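Local coordinates for protein 4-hydroxy-3-methylbut-2-enyl diphosphate reductase (PDB 3DNF) that catalyses the reductive conversion of (E)-4-hydroxy-3-methylbut-2-enyl diphosphate into isopentenyl and dimethylallyl diphosphate, the last step of the non-mevalonate pathway, using an iron-sulfur cluster, at residues B[161-166]-B[189-194]; B[113-118]-B[138-143]; B[197-202]-B[225-230]; B[157-162]-B[181-186]; B[69-74]-B[89-94]. One frame throughout, in Å; residues are numbered along the deposited sequence.

Interaction 1 (B[161-166]-B[189-194]); sequences IVAQTT and INTICN. With F3S (Fe3-s4 cluster), chain E.
Thr191 and Ala163 make the tightest part of this contact: Thr191 OG1, set between its own N and carbonyl carbon (chi1 49°), donates to Ala163 O over 2.7 Å in the carbonyl plane. Next to it Ala163 CB lies 3.5 Å from Ile192 CG1, and Val162 and Ile189 stand side by side. An alanine in place of Thr191 would probably leave Ala163 O without this donor and the loop less firmly fixed. The segments leave neighbouring parallel strands, 158-163 and 185-189, at their C-terminal ends, the usual place for active-site loops in an open alpha/beta domain. There Cys193 N donates to Thr165 O (2.8 Å, 167°), and beside this bond a water donates to both Thr165 O and Cys193 O. Cys193 SG binds a cluster iron, Thr165 CB lies 3.5 Å from cluster sulfur S1, and Thr165 OG1 bonds to Glu126, the predicted proton donor. Asn190 holds segment 161-166 only loosely: its OD1 closes an Asx turn with Ile192 N, and its ND2 reaches Ala180 of the second subunit.

Interaction 2 (B[113-118]-B[138-143]); sequences GYFVVL and NGKGIV
Phe115 lies across the edge strand of the sheet, one ring face over Gly141, with Lys140 and Ile142 beside the ring. Backbone hydrogen bonds give the frame: Lys140 O receives Val116 N nearly straight (2.9 Å, 175°), Val116 O receives Ile142 N, and Ile142 O receives Leu118 N, the alternation expected of parallel strands. CA-H...O contacts accompany them, the shortest from Val143 CA to Leu118 O at 3.2 Å. Near Tyr114 and Lys140, a water accepts from Lys140 N and donates to Tyr114 O, bridging the backbones. The aromatic contact is a CH-pi interaction: Gly141 CA sits 4.0 Å from the centre of the Phe115 ring, 20° off its normal. A chi1 of 177° sets CG anti to the backbone N, and the ring beyond it reaches the neighbouring strand. A side chain at Gly141 would run into Val116 O, so glycine lets the strands approach here. Apolar contacts complete the account. Ile142 CG1 is 4.0 Å from Phe115 CE2 and 4.2 Å from Val117 CG2, and Lys140 CG, in one of two modelled conformers, lies 3.7 Å from Phe115 CD1, the two side chains crossing at about a right angle. The strands belong to the beta-alpha-beta unit whose helix 125-136 packs on Leu118 and Val143; Val116 meets helix 97-111, Val117 meets strand 158-163, and His156 stacks on the Phe115 ring.

Interaction 3 (B[197-202]-B[225-230]); sequences SLRQES and RRLYYI
Helix segments 197-202 and 225-230 run in nearly the same direction, their axes 10.0 Å apart and crossing at -28°, with Gln200 and Leu227 nearest through their CA atoms. They are neighbouring helices of an open alpha/beta domain: helix 195-206 leads into strand 212-216, and helix 222-234 makes the crossover from that strand to its parallel neighbour 238-241. No hydrogen bond links the two segments, and the contact rests on van der Waals packing. Leu227 divides its branches between two residues. Its CD1 meets Arg199 CD at 3.8 Å, the two side chains at about a right angle, and its CD2 comes to 3.8 Å from Gln200 CA. Thus the aliphatic stem of Arg199 serves the helix pair, while its polar end turns elsewhere, NH2 donating to Gly11 O near the cluster ligand Cys13. Gln200 CG follows at 4.0 Å from Leu227 CD2. On the more exposed side the Gln200 amide approaches the stem of Arg226, with NE2 4.0 Å from Arg226 CD and the amide and guanidinium planes 60° apart. Ile230 points at the other helix; its CG1 is anti to the backbone N (chi1 -171°), and the chain runs on extended to CD1, which lies 3.4 Å from Gln200 O and 3.9 Å from Gln200 CB.

Interaction 4 (B[157-162]-B[181-186]); sequences ERVGIV and LWVKEV
Val183 meets Val159 just ahead of the strand, CG2 to CG2 at 4.1 Å, with the two side chains at about a right angle. Lys184 follows, its CB 3.6 Å from Glu157 O. At Glu185 parallel strand pairing begins: its N donates to Glu157 O, and its O receives Val159 N at 3.0 Å. The Glu185 side chain, in one of two modelled conformers, runs alongside Arg158. A salt bridge joins Arg158 NH2 to Glu185 OE2 at 2.9 Å. Arg158 NE adds a weak bond to the same oxygen, the two flat groups standing 90° apart. Val186 then places CG1 3.6 Å from Ile161 CD1, under helix 169-182 of this beta-alpha-beta unit. An alanine in place of Arg158 would probably leave Glu185 without the guanidinium of the adjacent strand and Tyr114 without its cation-pi mate. Glu185 OE2 also takes a weak bond from Tyr114 OH and a salt bridge from Lys187 of the second subunit, so this carboxylate is probably kept ionised at the dimer interface, where Val186 carries the sheet into the other chain.

Interaction 5 (B[69-74]-B[89-94]); sequences VIIRSH and LKVIDA
With CG1 anti to its carbonyl carbon (chi1 -62°) and the chain extended beyond it (chi2 179°), Ile71 sends CD1 to 3.8 Å from Val91 CG1. On the same face Val69 CG2, in one of two modelled conformers, lies 3.9 Å from Val91 CG2. On the opposite face of the sheet, Ile70 and Ile92 stand side by side, CG1 to CB at 3.9 Å, and Ile70 CG2 meets Ala94 CB, against helix 14-26. These are the parallel strands 68-71 and 90-93 of a beta-alpha-beta unit closed by helix 78-86. Lys90 O receives Val69 N at 2.8 Å, Val69 O receives Ile92 N, and Ile92 O receives Ile71 N; a weak bond of 3.2 Å from Ala94 N to Ile71 O ends the pairing. Past the strands, Ser73 CA contacts Ala94 O at 3.3 Å, and Ser73 touches the iron-sulfur cluster. In one modelled conformer Arg72 wraps round His74, a predicted substrate-binding residue: CB lies over the ring centre, NH2 donates at the ring edge to His74 NE2, and NH1 donates to Pro39 O.

Interactions 1, 2 and 4 belong to one parallel sheet. Interactions 1 and 4 use overlapping parts of strand 158-163, sharing Ile161 and Val162, and interaction 2 adjoins them through strand 115-119: Val162 N lies 2.9 Å from Val117 O, and Val117 N 2.7 Å from Gly160 O. The centres of interactions 1 and 4 are about 16 Å apart, and both reach the second subunit. Helix 195-206 of interaction 3 follows interaction 1 directly in the chain; the centres of these two contacts lie about 19 Å apart. Interaction 5 lies in another sheet, about 7 Å from interaction 1 at the nearest atoms. Cys193 of interaction 1 binds the iron-sulfur cluster and Ser73 of interaction 5 touches it, so loops of different sheets meet at one site.

Interaction 1 (B[161-166]-B[189-194])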
# COMPACT_ATOMS: atom_id res chain seq x y z
N ILE B 161 2.47 6.05 -7.01
CA ILE B 161 3.49 6.08 -6.01
C ILE B 161 4.77 5.45 -6.52
O ILE B 161 4.74 4.32 -7.03
CB ILE B 161 3.02 5.38 -4.69
CG1 ILE B 161 1.72 6.03 -4.24
CG2 ILE B 161 4.08 5.44 -3.57
CD1 ILE B 161 1.03 5.32 -3.09
N VAL B 162 5.86 6.22 -6.39
CA VAL B 162 7.20 5.70 -6.68
C VAL B 162 8.14 5.93 -5.47
O VAL B 162 7.74 6.54 -4.46
CB VAL B 162 7.81 6.32 -7.97
CG1 VAL B 162 6.94 5.94 -9.16
CG2 VAL B 162 7.99 7.81 -7.82
N ALA B 163 9.36 5.39 -5.55
CA ALA B 163 10.31 5.48 -4.44
C ALA B 163 11.65 6.02 -4.89
O ALA B 163 12.12 5.76 -6.02
CB ALA B 163 10.52 4.12 -3.77
N GLN B 164 12.26 6.80 -4.02
CA GLN B 164 13.68 7.06 -4.13
C GLN B 164 14.37 5.68 -4.11
O GLN B 164 13.94 4.78 -3.39
CB GLN B 164 14.12 7.92 -2.96
CG GLN B 164 15.58 8.39 -3.02
CD GLN B 164 16.01 9.06 -1.73
OE1 GLN B 164 15.20 9.26 -0.82
NE2 GLN B 164 17.30 9.41 -1.63
N THR B 165 15.38 5.49 -4.95
CA THR B 165 16.01 4.14 -5.11
C THR B 165 16.48 3.52 -3.79
O THR B 165 16.42 2.29 -3.60
CB THR B 165 17.17 4.13 -6.11
OG1 THR B 165 18.23 5.03 -5.68
CG2 THR B 165 16.67 4.52 -7.56
N THR B 166 16.96 4.38 -2.89
CA THR B 166 17.47 3.96 -1.57
C THR B 166 16.44 4.04 -0.44
O THR B 166 16.79 3.88 0.72
CB THR B 166 18.69 4.81 -1.18
OG1 THR B 166 18.32 6.19 -1.25
CG2 THR B 166 19.82 4.56 -2.16
N ILE B 189 4.57 1.91 -8.66
CA ILE B 189 5.68 1.33 -9.39
C ILE B 189 6.86 1.29 -8.42
O ILE B 189 7.44 2.34 -8.05
CB ILE B 189 6.00 2.14 -10.65
CG1 ILE B 189 4.77 2.18 -11.56
CG2 ILE B 189 7.29 1.52 -11.34
CD1 ILE B 189 4.93 3.17 -12.73
N ASN B 190 7.20 0.08 -7.99
CA ASN B 190 8.23 -0.08 -6.96
C ASN B 190 9.62 0.10 -7.57
O ASN B 190 10.17 -0.81 -8.18
CB ASN B 190 8.14 -1.43 -6.25
CG ASN B 190 9.13 -1.55 -5.08
OD1 ASN B 190 10.15 -0.82 -5.02
ND2 ASN B 190 8.87 -2.45 -4.19
N THR B 191 10.18 1.28 -7.35
CA THR B 191 11.49 1.61 -7.92
C THR B 191 12.65 1.51 -6.89
O THR B 191 13.76 2.03 -7.14
CB THR B 191 11.44 3.02 -8.48
OG1 THR B 191 10.89 3.88 -7.50
CG2 THR B 191 10.61 3.10 -9.78
N ILE B 192 12.40 0.86 -5.75
CA ILE B 192 13.45 0.60 -4.75
C ILE B 192 14.49 -0.33 -5.33
O ILE B 192 14.16 -1.40 -5.83
CB ILE B 192 12.87 0.01 -3.44
CG1 ILE B 192 11.92 1.03 -2.81
CG2 ILE B 192 13.98 -0.40 -2.47
CD1 ILE B 192 11.28 0.57 -1.47
N CYS B 193 15.75 0.06 -5.22
CA CYS B 193 16.85 -0.76 -5.75
C CYS B 193 17.23 -1.80 -4.71
O CYS B 193 17.32 -1.47 -3.51
CB CYS B 193 18.04 0.16 -6.10
SG CYS B 193 19.48 -0.78 -6.55
N ASN B 194 17.47 -3.04 -5.14
CA ASN B 194 17.80 -4.11 -4.18
C ASN B 194 19.28 -4.16 -3.75
O ASN B 194 19.65 -5.05 -2.95
CB ASN B 194 17.36 -5.50 -4.69
CG ASN B 194 18.06 -5.92 -6.00
OD1 ASN B 194 18.97 -5.24 -6.51
ND2 ASN B 194 17.61 -7.03 -6.56
FE1 F3S E . 20.99 1.00 -6.80
FE3 F3S E . 21.84 2.55 -8.86
FE4 F3S E . 23.18 2.04 -6.85
S1 F3S E . 19.85 2.70 -7.76
S2 F3S E . 22.27 1.44 -4.97
S3 F3S E . 22.65 0.50 -8.28
S4 F3S E . 23.52 3.86 -7.99
O HOH W 1 17.73 0.59 -1.70

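Interaction 2 (B[113-118]-B[138-143])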
# COMPACT_ATOMS: atom_id res chain seq x y z
N GLY B 113 -2.49 9.91 -15.83
CA GLY B 113 -3.46 10.78 -15.16
C GLY B 113 -3.33 10.72 -13.64
O GLY B 113 -4.26 11.12 -12.92
N TYR B 114 -2.22 10.22 -13.12
CA TYR B 114 -2.04 10.16 -11.66
C TYR B 114 -1.39 11.40 -11.05
O TYR B 114 -0.55 12.05 -11.70
CB TYR B 114 -1.17 8.96 -11.22
CG TYR B 114 -1.81 7.63 -11.47
CD1 TYR B 114 -2.68 7.08 -10.54
CD2 TYR B 114 -1.61 6.94 -12.69
CE1 TYR B 114 -3.30 5.86 -10.79
CE2 TYR B 114 -2.21 5.72 -12.94
CZ TYR B 114 -3.07 5.18 -11.98
OH TYR B 114 -3.68 3.99 -12.22
N PHE B 115 -1.77 11.72 -9.80
CA PHE B 115 -1.01 12.66 -8.96
C PHE B 115 0.13 11.83 -8.34
O PHE B 115 -0.12 10.79 -7.79
CB PHE B 115 -1.92 13.18 -7.85
CG PHE B 115 -1.23 14.11 -6.89
CD1 PHE B 115 -1.14 15.48 -7.17
CD2 PHE B 115 -0.69 13.63 -5.69
CE1 PHE B 115 -0.51 16.36 -6.27
CE2 PHE B 115 -0.05 14.50 -4.78
CZ PHE B 115 0.02 15.87 -5.06
N VAL B 116 1.36 12.30 -8.44
CA VAL B 116 2.52 11.45 -8.09
C VAL B 116 2.97 11.71 -6.64
O VAL B 116 3.21 12.84 -6.21
CB VAL B 116 3.68 11.64 -9.09
CG1 VAL B 116 4.96 10.89 -8.64
CG2 VAL B 116 3.24 11.10 -10.46
N VAL B 117 3.17 10.61 -5.91
CA VAL B 117 3.86 10.64 -4.65
C VAL B 117 5.24 9.97 -4.78
O VAL B 117 5.34 8.84 -5.24
CB VAL B 117 3.01 9.94 -3.60
CG1 VAL B 117 3.86 9.55 -2.38
CG2 VAL B 117 1.80 10.82 -3.20
N LEU B 118 6.28 10.72 -4.49
CA LEU B 118 7.66 10.19 -4.49
C LEU B 118 8.02 9.97 -3.03
O LEU B 118 8.18 10.93 -2.29
CB LEU B 118 8.61 11.20 -5.15
CG LEU B 118 10.12 10.98 -5.15
CD1 LEU B 118 10.42 9.61 -5.74
CD2 LEU B 118 10.78 12.13 -5.97
N ASN B 138 5.07 17.84 -17.27
CA ASN B 138 3.81 18.52 -16.86
C ASN B 138 3.00 17.74 -15.82
O ASN B 138 1.77 17.81 -15.75
CB ASN B 138 2.96 18.85 -18.07
CG ASN B 138 3.70 19.71 -19.04
OD1 ASN B 138 4.40 20.65 -18.65
ND2 ASN B 138 3.61 19.35 -20.32
N GLY B 139 3.73 17.00 -15.02
CA GLY B 139 3.16 16.22 -13.94
C GLY B 139 3.03 17.02 -12.66
O GLY B 139 3.61 18.08 -12.53
N LYS B 140 2.24 16.50 -11.73
CA LYS B 140 2.10 17.14 -10.44
C LYS B 140 2.25 16.10 -9.34
O LYS B 140 1.88 14.93 -9.48
CB LYS B 140 0.76 17.90 -10.35
CG LYS B 140 -0.45 17.04 -10.49
CD LYS B 140 -1.73 17.90 -10.61
CE LYS B 140 -2.94 16.97 -10.59
NZ LYS B 140 -4.23 17.63 -10.97
N GLY B 141 2.84 16.54 -8.24
CA GLY B 141 3.12 15.58 -7.17
C GLY B 141 3.87 16.17 -5.99
O GLY B 141 4.25 17.35 -5.98
N ILE B 142 4.10 15.32 -4.99
CA ILE B 142 4.84 15.71 -3.82
C ILE B 142 5.87 14.62 -3.43
O ILE B 142 5.76 13.48 -3.91
CB ILE B 142 3.92 15.96 -2.61
CG1 ILE B 142 3.06 14.71 -2.33
CG2 ILE B 142 3.03 17.21 -2.83
CD1 ILE B 142 2.24 14.75 -1.04
N VAL B 143 6.78 15.02 -2.55
CA VAL B 143 7.68 14.08 -1.83
C VAL B 143 7.07 13.75 -0.48
O VAL B 143 6.61 14.64 0.24
CB VAL B 143 9.09 14.67 -1.61
CG1 VAL B 143 10.01 13.61 -0.90
CG2 VAL B 143 9.68 15.08 -2.94
O HOH W 2 1.33 13.89 -12.54

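Interaction 3 (B[197-202]-B[225-230])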
# COMPACT_ATOMS: atom_id res chain seq x y z
N SER B 197 19.84 -4.48 0.06
CA SER B 197 19.34 -5.77 0.52
C SER B 197 20.31 -6.91 0.17
O SER B 197 20.66 -7.72 1.04
CB SER B 197 17.96 -6.04 -0.08
OG SER B 197 17.37 -7.19 0.49
N LEU B 198 20.76 -6.95 -1.09
CA LEU B 198 21.71 -7.98 -1.53
C LEU B 198 22.98 -7.96 -0.67
O LEU B 198 23.41 -9.00 -0.16
CB LEU B 198 22.06 -7.81 -3.02
CG LEU B 198 21.02 -7.99 -4.14
CD1 LEU B 198 21.56 -7.41 -5.45
CD2 LEU B 198 20.63 -9.44 -4.33
N ARG B 199 23.57 -6.78 -0.52
CA ARG B 199 24.76 -6.58 0.30
C ARG B 199 24.58 -7.10 1.73
O ARG B 199 25.44 -7.83 2.25
CB ARG B 199 25.17 -5.10 0.28
CG ARG B 199 26.64 -4.86 0.51
CD ARG B 199 26.97 -3.37 0.61
NE ARG B 199 27.05 -2.68 -0.69
CZ ARG B 199 26.16 -1.78 -1.10
NH1 ARG B 199 25.13 -1.47 -0.33
NH2 ARG B 199 26.28 -1.18 -2.29
N GLN B 200 23.44 -6.77 2.34
CA GLN B 200 23.13 -7.23 3.70
C GLN B 200 22.90 -8.74 3.82
O GLN B 200 23.39 -9.37 4.76
CB GLN B 200 21.93 -6.45 4.27
CG GLN B 200 22.23 -4.97 4.49
CD GLN B 200 21.02 -4.15 4.89
OE1 GLN B 200 19.89 -4.63 4.91
NE2 GLN B 200 21.26 -2.89 5.23
N GLU B 201 22.16 -9.32 2.87
CA GLU B 201 21.87 -10.77 2.90
C GLU B 201 23.10 -11.63 2.62
O GLU B 201 23.21 -12.75 3.13
CB GLU B 201 20.75 -11.12 1.90
CG GLU B 201 19.41 -10.41 2.15
CD GLU B 201 18.90 -10.52 3.59
OE1 GLU B 201 19.04 -11.58 4.22
OE2 GLU B 201 18.35 -9.51 4.09
N SER B 202 24.01 -11.11 1.81
CA SER B 202 25.29 -11.75 1.55
C SER B 202 26.16 -11.80 2.81
O SER B 202 26.87 -12.78 3.04
CB SER B 202 26.01 -11.04 0.41
OG SER B 202 27.26 -11.66 0.12
N ARG B 225 27.53 0.92 8.79
CA ARG B 225 27.27 0.62 10.20
C ARG B 225 26.21 -0.47 10.38
O ARG B 225 26.24 -1.21 11.37
CB ARG B 225 26.88 1.89 10.97
CG ARG B 225 28.08 2.76 11.37
CD ARG B 225 27.69 3.93 12.28
NE ARG B 225 27.44 5.13 11.49
CZ ARG B 225 26.26 5.72 11.35
NH1 ARG B 225 25.19 5.25 11.97
NH2 ARG B 225 26.17 6.80 10.58
N ARG B 226 25.29 -0.56 9.43
CA ARG B 226 24.24 -1.57 9.49
C ARG B 226 24.83 -2.91 9.14
O ARG B 226 24.50 -3.91 9.77
CB ARG B 226 23.09 -1.22 8.54
CG ARG B 226 21.71 -1.62 9.05
CD ARG B 226 20.69 -0.62 8.50
NE ARG B 226 19.30 -1.01 8.73
CZ ARG B 226 18.26 -0.46 8.11
NH1 ARG B 226 18.45 0.52 7.23
NH2 ARG B 226 17.03 -0.87 8.37
N LEU B 227 25.73 -2.93 8.15
CA LEU B 227 26.50 -4.12 7.79
C LEU B 227 27.29 -4.64 8.99
O LEU B 227 27.31 -5.85 9.24
CB LEU B 227 27.45 -3.85 6.62
CG LEU B 227 26.97 -3.97 5.17
CD1 LEU B 227 28.18 -3.87 4.23
CD2 LEU B 227 26.17 -5.25 4.92
N TYR B 228 27.92 -3.74 9.73
CA TYR B 228 28.59 -4.13 10.98
C TYR B 228 27.64 -4.79 11.99
O TYR B 228 27.89 -5.90 12.44
CB TYR B 228 29.36 -2.98 11.63
CG TYR B 228 29.86 -3.31 13.03
CD1 TYR B 228 30.92 -4.20 13.22
CD2 TYR B 228 29.27 -2.73 14.16
CE1 TYR B 228 31.37 -4.51 14.50
CE2 TYR B 228 29.72 -3.04 15.43
CZ TYR B 228 30.77 -3.92 15.59
OH TYR B 228 31.22 -4.23 16.84
N TYR B 229 26.54 -4.11 12.33
CA TYR B 229 25.60 -4.61 13.35
C TYR B 229 25.00 -5.96 12.98
O TYR B 229 24.95 -6.87 13.81
CB TYR B 229 24.46 -3.62 13.59
CG TYR B 229 24.87 -2.35 14.28
CD1 TYR B 229 24.68 -1.12 13.67
CD2 TYR B 229 25.44 -2.37 15.56
CE1 TYR B 229 25.05 0.06 14.28
CE2 TYR B 229 25.81 -1.20 16.20
CZ TYR B 229 25.61 0.02 15.54
OH TYR B 229 25.96 1.20 16.14
N ILE B 230 24.54 -6.08 11.73
CA ILE B 230 23.97 -7.32 11.20
C ILE B 230 24.95 -8.49 11.37
O ILE B 230 24.55 -9.59 11.77
CB ILE B 230 23.50 -7.14 9.72
CG1 ILE B 230 22.72 -8.34 9.21
CG2 ILE B 230 24.66 -6.87 8.79
CD1 ILE B 230 22.23 -8.16 7.77

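Interaction 4 (B[157-162]-B[181-186])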
# COMPACT_ATOMS: atom_id res chain seq x y z
N GLU B 157 -8.07 11.57 -6.35
CA GLU B 157 -8.75 10.28 -6.43
C GLU B 157 -7.82 9.20 -6.96
O GLU B 157 -8.04 8.04 -6.69
CB GLU B 157 -9.98 10.38 -7.30
CG GLU B 157 -11.01 11.31 -6.67
CD GLU B 157 -12.34 11.30 -7.39
OE1 GLU B 157 -12.36 10.96 -8.59
OE2 GLU B 157 -13.36 11.64 -6.74
N ARG B 158 -6.85 9.61 -7.77
CA ARG B 158 -5.89 8.66 -8.37
C ARG B 158 -4.46 9.08 -8.06
O ARG B 158 -4.00 10.15 -8.48
CB ARG B 158 -6.09 8.51 -9.86
CG ARG B 158 -7.57 8.22 -10.22
CD ARG B 158 -7.77 8.22 -11.73
NE ARG B 158 -7.17 7.05 -12.37
CZ ARG B 158 -6.24 7.12 -13.32
NH1 ARG B 158 -5.80 8.29 -13.73
NH2 ARG B 158 -5.77 6.01 -13.87
N VAL B 159 -3.79 8.24 -7.28
CA VAL B 159 -2.45 8.54 -6.82
C VAL B 159 -1.47 7.48 -7.32
O VAL B 159 -1.73 6.29 -7.18
CB VAL B 159 -2.33 8.69 -5.26
CG1 VAL B 159 -0.86 8.87 -4.83
CG2 VAL B 159 -3.19 9.84 -4.76
N GLY B 160 -0.39 7.94 -7.96
CA GLY B 160 0.72 7.05 -8.36
C GLY B 160 1.91 7.20 -7.44
O GLY B 160 2.40 8.32 -7.19
N ILE B 161 2.47 6.05 -7.01
CA ILE B 161 3.49 6.08 -6.01
C ILE B 161 4.77 5.45 -6.52
O ILE B 161 4.74 4.32 -7.03
CB ILE B 161 3.02 5.38 -4.69
CG1 ILE B 161 1.72 6.03 -4.24
CG2 ILE B 161 4.08 5.44 -3.57
CD1 ILE B 161 1.03 5.32 -3.09
N VAL B 162 5.86 6.22 -6.39
CA VAL B 162 7.20 5.70 -6.68
C VAL B 162 8.14 5.93 -5.47
O VAL B 162 7.74 6.54 -4.46
CB VAL B 162 7.81 6.32 -7.97
CG1 VAL B 162 6.94 5.94 -9.16
CG2 VAL B 162 7.99 7.81 -7.82
N LEU B 181 -5.91 3.22 1.55
CA LEU B 181 -7.12 3.23 2.38
C LEU B 181 -7.94 4.48 2.16
O LEU B 181 -9.15 4.50 2.42
CB LEU B 181 -6.74 3.12 3.87
CG LEU B 181 -6.15 1.77 4.31
CD1 LEU B 181 -6.04 1.76 5.85
CD2 LEU B 181 -7.01 0.62 3.83
N TRP B 182 -7.28 5.55 1.73
CA TRP B 182 -7.92 6.87 1.65
C TRP B 182 -8.32 7.32 0.25
O TRP B 182 -9.20 8.18 0.09
CB TRP B 182 -7.02 7.92 2.30
CG TRP B 182 -6.98 7.81 3.78
CD1 TRP B 182 -6.07 7.12 4.53
CD2 TRP B 182 -7.89 8.42 4.70
NE1 TRP B 182 -6.36 7.27 5.87
CE2 TRP B 182 -7.47 8.05 6.00
CE3 TRP B 182 -9.02 9.24 4.56
CZ2 TRP B 182 -8.14 8.48 7.15
CZ3 TRP B 182 -9.70 9.66 5.70
CH2 TRP B 182 -9.26 9.28 6.98
N VAL B 183 -7.68 6.77 -0.78
CA VAL B 183 -7.99 7.22 -2.14
C VAL B 183 -8.56 6.10 -3.03
O VAL B 183 -8.30 4.92 -2.78
CB VAL B 183 -6.83 7.99 -2.87
CG1 VAL B 183 -6.11 9.05 -1.94
CG2 VAL B 183 -5.85 7.05 -3.48
N LYS B 184 -9.27 6.48 -4.08
CA LYS B 184 -10.03 5.50 -4.84
C LYS B 184 -9.16 4.51 -5.59
O LYS B 184 -9.49 3.35 -5.67
CB LYS B 184 -10.94 6.17 -5.85
CG LYS B 184 -11.76 5.20 -6.71
CD LYS B 184 -12.42 5.95 -7.88
CE LYS B 184 -13.49 5.11 -8.55
NZ LYS B 184 -14.71 5.95 -8.86
N GLU B 185 -8.06 5.02 -6.15
CA GLU B 185 -7.23 4.23 -7.02
C GLU B 185 -5.77 4.59 -6.83
O GLU B 185 -5.38 5.75 -6.90
CB GLU B 185 -7.66 4.44 -8.47
CG GLU B 185 -6.73 3.86 -9.44
CD GLU B 185 -7.20 4.01 -10.86
OE1 GLU B 185 -8.43 3.95 -11.12
OE2 GLU B 185 -6.31 4.16 -11.73
N VAL B 186 -4.96 3.57 -6.56
CA VAL B 186 -3.55 3.81 -6.31
C VAL B 186 -2.77 2.94 -7.28
O VAL B 186 -3.06 1.76 -7.40
CB VAL B 186 -3.13 3.46 -4.86
CG1 VAL B 186 -1.60 3.53 -4.74
CG2 VAL B 186 -3.78 4.42 -3.90

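Interaction 5 (B[69-74]-B[89-94])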
# COMPACT_ATOMS: atom_id res chain seq x y z
N VAL B 69 31.94 17.35 -18.24
CA VAL B 69 31.35 17.19 -16.91
C VAL B 69 30.55 15.90 -16.86
O VAL B 69 29.85 15.52 -17.80
CB VAL B 69 30.45 18.39 -16.48
CG1 VAL B 69 31.30 19.65 -16.21
CG2 VAL B 69 29.43 18.62 -17.55
N ILE B 70 30.74 15.17 -15.74
CA ILE B 70 30.08 13.87 -15.50
C ILE B 70 28.96 13.99 -14.48
O ILE B 70 29.17 14.36 -13.30
CB ILE B 70 31.11 12.78 -15.11
CG1 ILE B 70 32.19 12.67 -16.21
CG2 ILE B 70 30.40 11.42 -14.88
CD1 ILE B 70 33.55 12.30 -15.66
N ILE B 71 27.75 13.70 -14.95
CA ILE B 71 26.55 13.72 -14.05
C ILE B 71 26.66 12.50 -13.12
O ILE B 71 26.88 11.40 -13.61
CB ILE B 71 25.26 13.66 -14.85
CG1 ILE B 71 25.17 14.90 -15.78
CG2 ILE B 71 24.00 13.51 -13.89
CD1 ILE B 71 23.92 14.95 -16.66
N ARG B 72 26.48 12.70 -11.80
CA ARG B 72 26.64 11.60 -10.87
C ARG B 72 25.48 10.62 -10.96
O ARG B 72 24.44 10.91 -11.59
CB ARG B 72 26.82 12.11 -9.44
CG ARG B 72 28.04 13.06 -9.25
CD ARG B 72 28.27 13.35 -7.79
NE ARG B 72 27.17 14.08 -7.16
CZ ARG B 72 27.29 14.78 -6.03
NH1 ARG B 72 28.46 14.89 -5.44
NH2 ARG B 72 26.23 15.41 -5.52
N SER B 73 25.68 9.46 -10.33
CA SER B 73 24.73 8.35 -10.38
C SER B 73 23.31 8.75 -9.94
O SER B 73 22.35 8.09 -10.35
CB SER B 73 25.24 7.17 -9.57
OG SER B 73 25.28 7.54 -8.19
N HIS B 74 23.20 9.79 -9.12
CA HIS B 74 21.89 10.29 -8.63
C HIS B 74 21.14 11.15 -9.63
O HIS B 74 19.95 11.41 -9.47
CB HIS B 74 21.98 10.93 -7.21
CG HIS B 74 22.84 12.16 -7.12
ND1 HIS B 74 22.73 13.23 -7.99
CD2 HIS B 74 23.78 12.52 -6.21
CE1 HIS B 74 23.60 14.17 -7.65
NE2 HIS B 74 24.23 13.77 -6.56
N LEU B 89 29.74 22.35 -22.81
CA LEU B 89 30.45 21.31 -22.12
C LEU B 89 30.15 19.95 -22.75
O LEU B 89 29.03 19.72 -23.22
CB LEU B 89 30.03 21.33 -20.65
CG LEU B 89 30.23 22.61 -19.84
CD1 LEU B 89 29.47 22.51 -18.50
CD2 LEU B 89 31.71 22.85 -19.62
N LYS B 90 31.15 19.06 -22.78
CA LYS B 90 30.87 17.66 -23.07
C LYS B 90 30.27 16.99 -21.83
O LYS B 90 30.95 16.84 -20.80
CB LYS B 90 32.15 16.93 -23.52
CG LYS B 90 31.97 15.43 -23.70
CD LYS B 90 33.25 14.75 -24.21
CE LYS B 90 33.39 15.04 -25.72
NZ LYS B 90 34.54 14.30 -26.33
N VAL B 91 29.00 16.61 -21.93
CA VAL B 91 28.22 16.13 -20.79
C VAL B 91 28.15 14.63 -20.91
O VAL B 91 27.60 14.08 -21.89
CB VAL B 91 26.81 16.77 -20.71
CG1 VAL B 91 26.05 16.15 -19.51
CG2 VAL B 91 26.94 18.32 -20.57
N ILE B 92 28.73 13.96 -19.92
CA ILE B 92 28.63 12.51 -19.78
C ILE B 92 27.57 12.17 -18.73
O ILE B 92 27.72 12.50 -17.55
CB ILE B 92 29.96 11.88 -19.36
CG1 ILE B 92 31.16 12.45 -20.16
CG2 ILE B 92 29.88 10.32 -19.37
CD1 ILE B 92 31.66 11.66 -21.31
N ASP B 93 26.54 11.46 -19.16
CA ASP B 93 25.45 11.16 -18.24
C ASP B 93 25.71 9.83 -17.57
O ASP B 93 25.45 8.80 -18.18
CB ASP B 93 24.10 11.12 -18.93
CG ASP B 93 22.94 10.96 -17.94
OD1 ASP B 93 23.21 11.01 -16.72
OD2 ASP B 93 21.78 10.91 -18.39
N ALA B 94 26.13 9.86 -16.30
CA ALA B 94 26.37 8.64 -15.55
C ALA B 94 25.26 8.39 -14.50
O ALA B 94 25.46 7.63 -13.56
CB ALA B 94 27.75 8.65 -14.89